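Monomethylamine methyltransferase MtmB1 (Methanosarcina barkeri, PDB 1NTH) catalyses transfer of the methyl group of monomethylamine to the corrinoid cofactor of its partner protein MtmC, a step in methanogenesis from methylamine. Local coordinates at residues G339-M344 / M441-G446; A349-I354 / K407-Y412; K377-E382 / E427-K432. All blocks are in the same frame, centred on the assembly; numbering follows the deposited sequence.

Contact 1 (G339-M344 / M441-G446)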
ATOM      1  N   GLY A 339      39.264  20.135  -5.931  1.00 22.28           N
ATOM      2  CA  GLY A 339      38.679  18.825  -6.143  1.00 21.66           C
ATOM      3  C   GLY A 339      38.898  17.883  -4.974  1.00 21.60           C
ATOM      4  O   GLY A 339      39.605  18.222  -4.024  1.00 22.01           O
ATOM      5  N   PRO A 340      38.304  16.681  -5.021  1.00 21.31           N
ATOM      6  CA  PRO A 340      38.437  15.689  -3.953  1.00 21.19           C
ATOM      7  C   PRO A 340      39.874  15.288  -3.648  1.00 22.36           C
ATOM      8  O   PRO A 340      40.757  15.377  -4.504  1.00 23.19           O
ATOM      9  CB  PRO A 340      37.622  14.504  -4.473  1.00 21.39           C
ATOM     10  CG  PRO A 340      36.602  15.148  -5.341  1.00 20.83           C
ATOM     11  CD  PRO A 340      37.416  16.178  -6.082  1.00 21.43           C
ATOM     12  N   CYS A 341      40.083  14.835  -2.418  1.00 23.17           N
ATOM     13  CA  CYS A 341      41.379  14.380  -1.940  1.00 24.19           C
ATOM     14  C   CYS A 341      42.436  15.479  -1.909  1.00 24.24           C
ATOM     15  O   CYS A 341      43.608  15.238  -2.200  1.00 24.66           O
ATOM     16  CB  CYS A 341      41.869  13.198  -2.782  1.00 25.19           C
ATOM     17  SG  CYS A 341      43.077  12.144  -1.934  1.00 28.17           S
ATOM     18  N   THR A 342      42.006  16.688  -1.569  1.00 23.55           N
ATOM     19  CA  THR A 342      42.914  17.820  -1.437  1.00 22.72           C
ATOM     20  C   THR A 342      42.515  18.534  -0.156  1.00 23.75           C
ATOM     21  O   THR A 342      41.334  18.577   0.205  1.00 22.58           O
ATOM     22  CB  THR A 342      42.819  18.818  -2.618  1.00 22.90           C
ATOM     23  OG1 THR A 342      41.553  19.488  -2.592  1.00 23.98           O
ATOM     24  CG2 THR A 342      42.996  18.094  -3.945  1.00 23.23           C
ATOM     25  N   GLU A 343      43.500  19.085   0.541  1.00 23.11           N
ATOM     26  CA  GLU A 343      43.232  19.779   1.785  1.00 23.79           C
ATOM     27  C   GLU A 343      42.364  21.012   1.565  1.00 23.20           C
ATOM     28  O   GLU A 343      41.478  21.305   2.370  1.00 22.63           O
ATOM     29  CB  GLU A 343      44.547  20.183   2.450  1.00 26.24           C
ATOM     30  CG  GLU A 343      44.383  20.693   3.868  1.00 28.85           C
ATOM     31  CD  GLU A 343      45.711  21.013   4.518  1.00 30.92           C
ATOM     32  OE1 GLU A 343      46.337  22.021   4.127  1.00 33.06           O
ATOM     33  OE2 GLU A 343      46.132  20.251   5.412  1.00 31.39           O
ATOM     34  N   MET A 344      42.599  21.726   0.467  1.00 22.60           N
ATOM     35  CA  MET A 344      41.822  22.927   0.196  1.00 22.96           C
ATOM     36  C   MET A 344      40.330  22.635   0.076  1.00 22.45           C
ATOM     37  O   MET A 344      39.508  23.363   0.630  1.00 21.82           O
ATOM     38  CB  MET A 344      42.305  23.621  -1.078  1.00 23.30           C
ATOM     39  CG  MET A 344      41.635  24.970  -1.291  1.00 25.38           C
ATOM     40  SD  MET A 344      42.289  25.888  -2.691  1.00 26.27           S
ATOM     41  CE  MET A 344      40.978  27.088  -2.979  1.00 25.59           C
ATOM     42  N   MET A 441      42.506   9.506   3.569  1.00 22.82           N
ATOM     43  CA  MET A 441      42.378   9.541   5.017  1.00 23.32           C
ATOM     44  C   MET A 441      43.441  10.445   5.639  1.00 24.21           C
ATOM     45  O   MET A 441      43.171  11.157   6.605  1.00 22.59           O
ATOM     46  CB  MET A 441      42.476   8.125   5.582  1.00 24.33           C
ATOM     47  CG  MET A 441      41.278   7.258   5.218  1.00 25.59           C
ATOM     48  SD  MET A 441      41.497   5.517   5.614  1.00 29.82           S
ATOM     49  CE  MET A 441      41.416   5.560   7.385  1.00 27.60           C
ATOM     50  N   GLN A 442      44.643  10.423   5.071  1.00 24.47           N
ATOM     51  CA  GLN A 442      45.733  11.255   5.574  1.00 26.40           C
ATOM     52  C   GLN A 442      45.451  12.727   5.290  1.00 25.35           C
ATOM     53  O   GLN A 442      45.714  13.589   6.129  1.00 25.21           O
ATOM     54  CB  GLN A 442      47.059  10.844   4.929  1.00 28.59           C
ATOM     55  CG  GLN A 442      47.573   9.478   5.364  1.00 33.11           C
ATOM     56  CD  GLN A 442      48.852   9.079   4.649  0.50 33.61           C
ATOM     57  OE1 GLN A 442      49.578   9.926   4.133  0.50 35.11           O
ATOM     58  NE2 GLN A 442      49.139   7.781   4.630  0.50 35.27           N
ATOM     59  N   VAL A 443      44.915  13.009   4.106  1.00 23.82           N
ATOM     60  CA  VAL A 443      44.580  14.376   3.724  1.00 22.95           C
ATOM     61  C   VAL A 443      43.498  14.893   4.671  1.00 22.55           C
ATOM     62  O   VAL A 443      43.551  16.031   5.136  1.00 22.35           O
ATOM     63  CB  VAL A 443      44.054  14.436   2.269  1.00 23.78           C
ATOM     64  CG1 VAL A 443      43.511  15.823   1.960  1.00 23.64           C
ATOM     65  CG2 VAL A 443      45.173  14.090   1.300  1.00 24.30           C
ATOM     66  N   TYR A 444      42.520  14.039   4.954  1.00 21.76           N
ATOM     67  CA  TYR A 444      41.418  14.383   5.846  1.00 21.55           C
ATOM     68  C   TYR A 444      41.970  14.743   7.226  1.00 22.11           C
ATOM     69  O   TYR A 444      41.591  15.756   7.813  1.00 20.83           O
ATOM     70  CB  TYR A 444      40.457  13.195   5.966  1.00 20.87           C
ATOM     71  CG  TYR A 444      39.155  13.492   6.685  1.00 20.61           C
ATOM     72  CD1 TYR A 444      38.006  13.844   5.972  1.00 21.75           C
ATOM     73  CD2 TYR A 444      39.065  13.397   8.072  1.00 20.87           C
ATOM     74  CE1 TYR A 444      36.796  14.087   6.628  1.00 21.62           C
ATOM     75  CE2 TYR A 444      37.861  13.641   8.739  1.00 21.70           C
ATOM     76  CZ  TYR A 444      36.731  13.983   8.009  1.00 22.10           C
ATOM     77  OH  TYR A 444      35.539  14.205   8.663  1.00 22.51           O
ATOM     78  N   ASP A 445      42.870  13.910   7.745  1.00 23.34           N
ATOM     79  CA  ASP A 445      43.457  14.163   9.055  1.00 25.19           C
ATOM     80  C   ASP A 445      44.184  15.501   9.093  1.00 25.11           C
ATOM     81  O   ASP A 445      44.082  16.242  10.070  1.00 25.67           O
ATOM     82  CB  ASP A 445      44.437  13.053   9.439  1.00 27.38           C
ATOM     83  CG  ASP A 445      43.752  11.728   9.667  1.00 31.69           C
ATOM     84  OD1 ASP A 445      42.591  11.736  10.127  1.00 32.78           O
ATOM     85  OD2 ASP A 445      44.378  10.679   9.403  1.00 33.96           O
ATOM     86  N   GLY A 446      44.919  15.801   8.029  1.00 25.24           N
ATOM     87  CA  GLY A 446      45.650  17.052   7.973  1.00 25.35           C
ATOM     88  C   GLY A 446      44.734  18.255   8.054  1.00 26.47           C
ATOM     89  O   GLY A 446      45.017  19.217   8.769  1.00 26.45           O
TER
HETATM   90  O   HOH W   1      45.772  17.596   4.620  1.00 29.93           O

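Contact 2 (A349-I354 / K407-Y412)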
ATOM      1  N   ALA A 349      34.955  23.528   2.154  1.00 19.31           N
ATOM      2  CA  ALA A 349      33.665  23.006   2.585  1.00 18.30           C
ATOM      3  C   ALA A 349      33.475  23.243   4.080  1.00 18.72           C
ATOM      4  O   ALA A 349      32.364  23.520   4.534  1.00 18.92           O
ATOM      5  CB  ALA A 349      33.571  21.518   2.271  1.00 18.97           C
ATOM      6  N   SER A 350      34.557  23.133   4.844  1.00 18.51           N
ATOM      7  CA  SER A 350      34.489  23.341   6.286  1.00 18.54           C
ATOM      8  C   SER A 350      34.077  24.771   6.617  1.00 18.28           C
ATOM      9  O   SER A 350      33.247  24.998   7.497  1.00 18.67           O
ATOM     10  CB  SER A 350      35.839  23.029   6.938  1.00 17.97           C
ATOM     11  OG  SER A 350      36.140  21.650   6.848  1.00 20.44           O
ATOM     12  N   ALA A 351      34.665  25.737   5.919  1.00 18.80           N
ATOM     13  CA  ALA A 351      34.328  27.133   6.163  1.00 17.97           C
ATOM     14  C   ALA A 351      32.836  27.347   5.932  1.00 17.63           C
ATOM     15  O   ALA A 351      32.181  28.058   6.695  1.00 18.46           O
ATOM     16  CB  ALA A 351      35.138  28.046   5.242  1.00 18.15           C
ATOM     17  N   GLN A 352      32.292  26.727   4.890  1.00 17.71           N
ATOM     18  CA  GLN A 352      30.873  26.897   4.615  1.00 16.85           C
ATOM     19  C   GLN A 352      30.007  26.175   5.641  1.00 17.27           C
ATOM     20  O   GLN A 352      28.945  26.667   6.013  1.00 17.18           O
ATOM     21  CB  GLN A 352      30.521  26.416   3.208  1.00 17.55           C
ATOM     22  CG  GLN A 352      29.131  26.860   2.796  1.00 18.61           C
ATOM     23  CD  GLN A 352      28.804  26.538   1.360  1.00 19.25           C
ATOM     24  OE1 GLN A 352      29.695  26.454   0.512  1.00 19.26           O
ATOM     25  NE2 GLN A 352      27.517  26.378   1.070  1.00 19.56           N
ATOM     26  N   SER A 353      30.458  25.011   6.099  1.00 17.64           N
ATOM     27  CA  SER A 353      29.700  24.265   7.098  1.00 17.47           C
ATOM     28  C   SER A 353      29.645  25.062   8.403  1.00 17.68           C
ATOM     29  O   SER A 353      28.621  25.088   9.086  1.00 16.17           O
ATOM     30  CB  SER A 353      30.341  22.896   7.340  1.00 18.64           C
ATOM     31  OG  SER A 353      29.610  22.160   8.308  1.00 21.09           O
ATOM     32  N   ILE A 354      30.745  25.722   8.747  1.00 16.81           N
ATOM     33  CA  ILE A 354      30.779  26.530   9.960  1.00 17.43           C
ATOM     34  C   ILE A 354      29.778  27.677   9.815  1.00 17.89           C
ATOM     35  O   ILE A 354      28.965  27.928  10.704  1.00 17.90           O
ATOM     36  CB  ILE A 354      32.192  27.113  10.204  1.00 18.56           C
ATOM     37  CG1 ILE A 354      33.160  25.986  10.567  1.00 19.17           C
ATOM     38  CG2 ILE A 354      32.142  28.179  11.297  1.00 17.53           C
ATOM     39  CD1 ILE A 354      34.627  26.410  10.577  1.00 21.56           C
ATOM     40  N   LYS A 407      39.949  33.584  10.090  1.00 25.39           N
ATOM     41  CA  LYS A 407      41.237  32.901  10.023  1.00 25.60           C
ATOM     42  C   LYS A 407      41.237  31.769   9.004  1.00 25.80           C
ATOM     43  O   LYS A 407      42.213  31.576   8.276  1.00 26.00           O
ATOM     44  CB  LYS A 407      41.611  32.327  11.392  1.00 27.32           C
ATOM     45  CG  LYS A 407      41.823  33.360  12.483  1.00 29.93           C
ATOM     46  CD  LYS A 407      42.183  32.677  13.792  1.00 32.29           C
ATOM     47  CE  LYS A 407      42.378  33.686  14.913  1.00 35.62           C
ATOM     48  NZ  LYS A 407      42.697  33.009  16.204  1.00 38.72           N
ATOM     49  N   LEU A 408      40.141  31.018   8.959  1.00 23.60           N
ATOM     50  CA  LEU A 408      40.029  29.891   8.042  1.00 22.84           C
ATOM     51  C   LEU A 408      39.983  30.318   6.582  1.00 21.70           C
ATOM     52  O   LEU A 408      40.724  29.791   5.752  1.00 22.59           O
ATOM     53  CB  LEU A 408      38.785  29.061   8.379  1.00 22.57           C
ATOM     54  CG  LEU A 408      38.487  27.862   7.472  1.00 22.00           C
ATOM     55  CD1 LEU A 408      39.701  26.942   7.384  1.00 23.23           C
ATOM     56  CD2 LEU A 408      37.283  27.113   8.025  1.00 22.53           C
ATOM     57  N   VAL A 409      39.117  31.272   6.264  1.00 22.46           N
ATOM     58  CA  VAL A 409      39.000  31.732   4.890  1.00 23.05           C
ATOM     59  C   VAL A 409      40.330  32.306   4.404  1.00 24.27           C
ATOM     60  O   VAL A 409      40.668  32.196   3.226  1.00 24.64           O
ATOM     61  CB  VAL A 409      37.884  32.788   4.754  1.00 23.06           C
ATOM     62  CG1 VAL A 409      37.832  33.318   3.324  1.00 22.59           C
ATOM     63  CG2 VAL A 409      36.537  32.164   5.133  1.00 24.36           C
ATOM     64  N   SER A 410      41.089  32.904   5.318  1.00 25.77           N
ATOM     65  CA  SER A 410      42.387  33.478   4.970  1.00 27.46           C
ATOM     66  C   SER A 410      43.384  32.403   4.551  1.00 28.63           C
ATOM     67  O   SER A 410      44.359  32.686   3.854  1.00 29.54           O
ATOM     68  CB  SER A 410      42.957  34.266   6.153  1.00 27.67           C
ATOM     69  OG  SER A 410      42.212  35.448   6.386  1.00 30.28           O
ATOM     70  N   LEU A 411      43.138  31.165   4.971  1.00 28.89           N
ATOM     71  CA  LEU A 411      44.033  30.065   4.635  1.00 28.77           C
ATOM     72  C   LEU A 411      43.942  29.610   3.181  1.00 28.87           C
ATOM     73  O   LEU A 411      44.838  28.920   2.696  1.00 30.32           O
ATOM     74  CB  LEU A 411      43.773  28.863   5.551  1.00 29.65           C
ATOM     75  CG  LEU A 411      44.092  29.007   7.041  1.00 30.98           C
ATOM     76  CD1 LEU A 411      43.772  27.702   7.755  1.00 31.49           C
ATOM     77  CD2 LEU A 411      45.558  29.365   7.224  1.00 31.58           C
ATOM     78  N   TYR A 412      42.879  29.991   2.477  1.00 26.79           N
ATOM     79  CA  TYR A 412      42.737  29.565   1.089  1.00 25.72           C
ATOM     80  C   TYR A 412      42.282  30.625   0.088  1.00 25.44           C
ATOM     81  O   TYR A 412      42.397  30.419  -1.119  1.00 26.42           O
ATOM     82  CB  TYR A 412      41.781  28.357   1.007  1.00 25.12           C
ATOM     83  CG  TYR A 412      40.343  28.640   1.426  1.00 23.58           C
ATOM     84  CD1 TYR A 412      39.520  29.470   0.663  1.00 23.29           C
ATOM     85  CD2 TYR A 412      39.809  28.074   2.585  1.00 24.59           C
ATOM     86  CE1 TYR A 412      38.199  29.731   1.042  1.00 23.21           C
ATOM     87  CE2 TYR A 412      38.490  28.328   2.975  1.00 23.97           C
ATOM     88  CZ  TYR A 412      37.693  29.155   2.200  1.00 24.16           C
ATOM     89  OH  TYR A 412      36.391  29.409   2.580  1.00 23.19           O
TER

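Contact 3 (K377-E382 / E427-K432)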
ATOM      1  N   LYS A 377      34.225  13.714  -9.833  1.00 19.48           N
ATOM      2  CA  LYS A 377      35.023  14.350  -8.793  1.00 19.77           C
ATOM      3  C   LYS A 377      34.230  14.810  -7.571  1.00 19.42           C
ATOM      4  O   LYS A 377      34.211  15.993  -7.229  1.00 19.51           O
ATOM      5  CB  LYS A 377      35.844  15.513  -9.366  1.00 20.83           C
ATOM      6  CG  LYS A 377      37.009  15.032 -10.230  1.00 22.55           C
ATOM      7  CD  LYS A 377      38.101  16.082 -10.382  1.00 24.17           C
ATOM      8  CE  LYS A 377      39.289  15.505 -11.142  1.00 25.79           C
ATOM      9  NZ  LYS A 377      40.421  16.470 -11.254  1.00 26.44           N
ATOM     10  N   THR A 378      33.579  13.849  -6.920  1.00 19.04           N
ATOM     11  CA  THR A 378      32.805  14.079  -5.704  1.00 19.21           C
ATOM     12  C   THR A 378      32.783  12.755  -4.947  1.00 19.43           C
ATOM     13  O   THR A 378      32.549  11.705  -5.548  1.00 20.94           O
ATOM     14  CB  THR A 378      31.331  14.477  -5.992  1.00 20.97           C
ATOM     15  OG1 THR A 378      30.687  13.431  -6.732  1.00 23.62           O
ATOM     16  CG2 THR A 378      31.259  15.773  -6.781  1.00 20.89           C
ATOM     17  N   THR A 379      33.044  12.791  -3.644  1.00 18.79           N
ATOM     18  CA  THR A 379      33.011  11.564  -2.848  1.00 18.73           C
ATOM     19  C   THR A 379      32.435  11.830  -1.463  1.00 17.69           C
ATOM     20  O   THR A 379      32.386  12.972  -1.004  1.00 17.08           O
ATOM     21  CB  THR A 379      34.414  10.946  -2.651  1.00 19.76           C
ATOM     22  OG1 THR A 379      35.070  11.598  -1.558  1.00 19.99           O
ATOM     23  CG2 THR A 379      35.255  11.088  -3.913  1.00 20.33           C
ATOM     24  N   GLY A 380      32.015  10.758  -0.798  1.00 18.29           N
ATOM     25  CA  GLY A 380      31.441  10.875   0.530  1.00 17.32           C
ATOM     26  C   GLY A 380      32.358  11.478   1.578  1.00 17.39           C
ATOM     27  O   GLY A 380      31.885  11.966   2.599  1.00 17.86           O
ATOM     28  N   MET A 381      33.667  11.448   1.343  1.00 17.07           N
ATOM     29  CA  MET A 381      34.610  12.017   2.305  1.00 18.28           C
ATOM     30  C   MET A 381      34.364  13.505   2.532  1.00 17.44           C
ATOM     31  O   MET A 381      34.498  13.991   3.651  1.00 18.78           O
ATOM     32  CB  MET A 381      36.055  11.805   1.842  1.00 20.31           C
ATOM     33  CG  MET A 381      36.582  10.395   2.058  1.00 21.82           C
ATOM     34  SD  MET A 381      36.767   9.958   3.810  1.00 25.25           S
ATOM     35  CE  MET A 381      38.466  10.483   4.117  1.00 24.78           C
ATOM     36  N   GLU A 382      34.008  14.229   1.476  1.00 17.10           N
ATOM     37  CA  GLU A 382      33.749  15.657   1.621  1.00 17.23           C
ATOM     38  C   GLU A 382      32.502  15.890   2.475  1.00 16.26           C
ATOM     39  O   GLU A 382      32.445  16.839   3.258  1.00 17.63           O
ATOM     40  CB  GLU A 382      33.587  16.320   0.247  1.00 17.92           C
ATOM     41  CG  GLU A 382      34.834  16.225  -0.633  1.00 20.54           C
ATOM     42  CD  GLU A 382      34.708  15.168  -1.717  1.00 21.67           C
ATOM     43  OE1 GLU A 382      33.856  15.340  -2.616  1.00 22.81           O
ATOM     44  OE2 GLU A 382      35.455  14.166  -1.668  1.00 24.10           O
ATOM     45  N   GLU A 427      39.960   7.341  -8.296  1.00 24.20           N
ATOM     46  CA  GLU A 427      41.351   7.543  -7.909  1.00 26.11           C
ATOM     47  C   GLU A 427      41.607   7.627  -6.406  1.00 26.14           C
ATOM     48  O   GLU A 427      42.671   7.221  -5.941  1.00 28.21           O
ATOM     49  CB  GLU A 427      41.902   8.806  -8.584  1.00 27.78           C
ATOM     50  CG  GLU A 427      41.826   8.781 -10.102  1.00 32.78           C
ATOM     51  CD  GLU A 427      42.352  10.056 -10.743  1.00 36.39           C
ATOM     52  OE1 GLU A 427      41.837  11.151 -10.429  1.00 34.53           O
ATOM     53  OE2 GLU A 427      43.285   9.961 -11.568  1.00 40.54           O
ATOM     54  N   CYS A 428      40.652   8.150  -5.640  1.00 24.49           N
ATOM     55  CA  CYS A 428      40.863   8.269  -4.199  1.00 24.00           C
ATOM     56  C   CYS A 428      40.026   7.316  -3.351  1.00 23.26           C
ATOM     57  O   CYS A 428      39.993   7.428  -2.124  1.00 23.44           O
ATOM     58  CB  CYS A 428      40.647   9.715  -3.746  1.00 24.87           C
ATOM     59  SG  CYS A 428      39.019  10.396  -4.089  1.00 26.28           S
ATOM     60  N   TYR A 429      39.355   6.380  -4.013  1.00 23.19           N
ATOM     61  CA  TYR A 429      38.549   5.366  -3.337  1.00 22.92           C
ATOM     62  C   TYR A 429      38.836   4.015  -3.970  1.00 24.16           C
ATOM     63  O   TYR A 429      39.235   3.934  -5.133  1.00 24.07           O
ATOM     64  CB  TYR A 429      37.044   5.623  -3.510  1.00 21.76           C
ATOM     65  CG  TYR A 429      36.361   6.357  -2.381  1.00 19.50           C
ATOM     66  CD1 TYR A 429      36.628   7.701  -2.137  1.00 19.83           C
ATOM     67  CD2 TYR A 429      35.420   5.712  -1.574  1.00 19.76           C
ATOM     68  CE1 TYR A 429      35.975   8.394  -1.124  1.00 21.00           C
ATOM     69  CE2 TYR A 429      34.759   6.395  -0.553  1.00 18.74           C
ATOM     70  CZ  TYR A 429      35.041   7.736  -0.337  1.00 20.15           C
ATOM     71  OH  TYR A 429      34.385   8.432   0.651  1.00 20.63           O
ATOM     72  N   ASP A 430      38.645   2.958  -3.192  1.00 25.92           N
ATOM     73  CA  ASP A 430      38.778   1.601  -3.701  1.00 27.56           C
ATOM     74  C   ASP A 430      37.333   1.342  -4.118  1.00 27.52           C
ATOM     75  O   ASP A 430      36.479   1.056  -3.279  1.00 27.82           O
ATOM     76  CB  ASP A 430      39.250   0.650  -2.603  0.50 29.26           C
ATOM     77  CG  ASP A 430      40.688   0.921  -2.184  0.50 30.92           C
ATOM     78  OD1 ASP A 430      41.558   1.028  -3.076  0.50 31.88           O
ATOM     79  OD2 ASP A 430      40.953   1.026  -0.970  0.50 33.07           O
ATOM     80  N   VAL A 431      37.060   1.479  -5.412  1.00 27.19           N
ATOM     81  CA  VAL A 431      35.710   1.315  -5.948  1.00 28.15           C
ATOM     82  C   VAL A 431      34.979   0.027  -5.576  1.00 29.10           C
ATOM     83  O   VAL A 431      33.780   0.052  -5.305  1.00 29.77           O
ATOM     84  CB  VAL A 431      35.711   1.443  -7.488  1.00 28.52           C
ATOM     85  CG1 VAL A 431      34.300   1.272  -8.031  1.00 28.93           C
ATOM     86  CG2 VAL A 431      36.271   2.798  -7.892  1.00 28.89           C
ATOM     87  N   LYS A 432      35.692  -1.092  -5.564  1.00 29.26           N
ATOM     88  CA  LYS A 432      35.073  -2.374  -5.246  1.00 29.94           C
ATOM     89  C   LYS A 432      34.429  -2.444  -3.864  1.00 28.92           C
ATOM     90  O   LYS A 432      33.340  -3.002  -3.711  1.00 29.92           O
ATOM     91  CB  LYS A 432      36.097  -3.499  -5.416  1.00 32.47           C
ATOM     92  CG  LYS A 432      36.382  -3.825  -6.877  1.00 37.79           C
ATOM     93  CD  LYS A 432      37.480  -4.864  -7.052  1.00 41.30           C
ATOM     94  CE  LYS A 432      38.858  -4.275  -6.794  1.00 44.66           C
ATOM     95  NZ  LYS A 432      39.947  -5.228  -7.160  1.00 47.08           N
TER

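Contact 1 (G339-M344 / M441-G446)
Val443 reaches from helix 438-454 into the turn Cys341-Glu343. Its CB points at the turn and the two branches divide the work. CG1, anti to the backbone N (chi1 171°), lies 3.6 Å from Glu343 N and equally close to Thr342 C, against the peptide link that opens helix 343-359. CG2 lies 4.0 Å from Cys341 O, with Cys341 SG a looser apolar neighbour. The turn ends in an N-cap: Thr342 OG1 accepts from Cys345 N and donates to Gly339 O at 2.7 Å, which ties the loop back on itself. In this TIM barrel helix 343-359 is the link between parallel strands 330-333 and 363-366, so the valine packs the C-terminal helix on the start of a barrel helix. Beside this apolar patch runs the extended chain of Glu343, its OE2 coming within 3.6 Å of Gly446 C. A water bridges the two segments, donating to Glu343 OE2 and to Val443 O, each at 2.8 Å. Glu343 OE1 forms a salt bridge with Lys450, one turn beyond Gly446. Farther round the helix, Asp445 OD1 is hydrogen-bonded to Thr2 N of a second subunit.

Contact 2 (A349-I354 / K407-Y412)
Ala351 and Leu408 make the aliphatic part of the contact, where the two segments come nearest. Leu408 CG stands anti to the backbone N (chi1 178°), and from it CD2 reaches the surface of helix 343-359, 3.5 Å from Ala351 CA and 3.6 Å from Ala351 CB. The same methyl receives Ile354 CD1 from one turn later, at 3.7 Å, the two side chains crossing obliquely. Val409 CG2 is a more distant neighbour of Ala351 CB. Helix 343-359, a barrel helix between strands 330-333 and 363-366, is joined to the C-terminal part of helix 398-410 and the residues that follow; Leu451 and Leu454 of helix 438-454 also touch Leu408, and Leu312 of helix 309-325 lies on Val409 and Tyr412. The aromatic part is an edge contact: Ala351 CB sits near the plane of the Tyr412 ring, tightly packed at 3.2 Å from Tyr412 OH. That hydroxyl is hydrogen-bonded to Asn307 O, which fixes the tip of the ring in this buried place. Val409 O lies 3.9 Å above one face, over the ring centre. Backbone hydrogen bonds turn the chain at Leu411 and Tyr412: Leu411 N donates to Leu408 O and Tyr412 N to Val409 O.

Contact 3 (K377-E382 / E427-K432)
Tyr429 lays the CE1 corner of its ring against Thr379, 3.4 Å from both Thr379 CB and Thr379 OG1, the two side chains meeting at a slant. The phenol end runs on to Met381: Tyr429 OH is 3.3 Å from Met381 CG, whose chain is bent at chi2 and chi3. Thr379 CG2 turns to the preceding residue, 3.8 Å from Cys428 SG. With chi1 83°, Thr379 OG1 lies between the backbone N and the carbonyl carbon and faces the helix start. There it accepts from Met381 N and donates to Glu382 OE2 at 2.6 Å, from above the carboxylate plane. The other oxygen, Glu382 OE1, accepts from Thr379 N at 2.9 Å in a nearly straight bond (171°). Tyr440 OH and Ser369 OG add one bond each to Glu382 OE2 and OE1, so four hydrogen bonds hold the buried carboxylate, two on each oxygen. An alanine at Thr379 would probably leave Met381 N without its threonine cap and Glu382 OE2 without one donor, and open a gap beside Cys428 SG. Tyr429 begins the short strand that pairs antiparallel with 435-436. Together Thr379 and Glu382 form a capping box at the start of helix 380-393.

Contacts 2 and 3 are buried, whereas contact 1 lies at the surface and pairs the packing of one valine with a water bridge, Glu343 also reaching Lys450 outside its segments. Contacts 1 and 2 share helix 343-359, the first at its N-terminal end and the second farther along, with centres 14 Å apart; Met344 CE touches Tyr412 O. Contact 2 is chiefly aliphatic packing, while contact 3 sets a tyrosine on a polar helix start. Contacts 1 and 3 are neighbours: Pro340 CG packs 3.2 Å from Lys377 O, and Tyr444 lies on Met381. Helix 438-454, which carries the second segment of contact 1, backs both others, through leucines at contact 2 and tyrosines at contact 3.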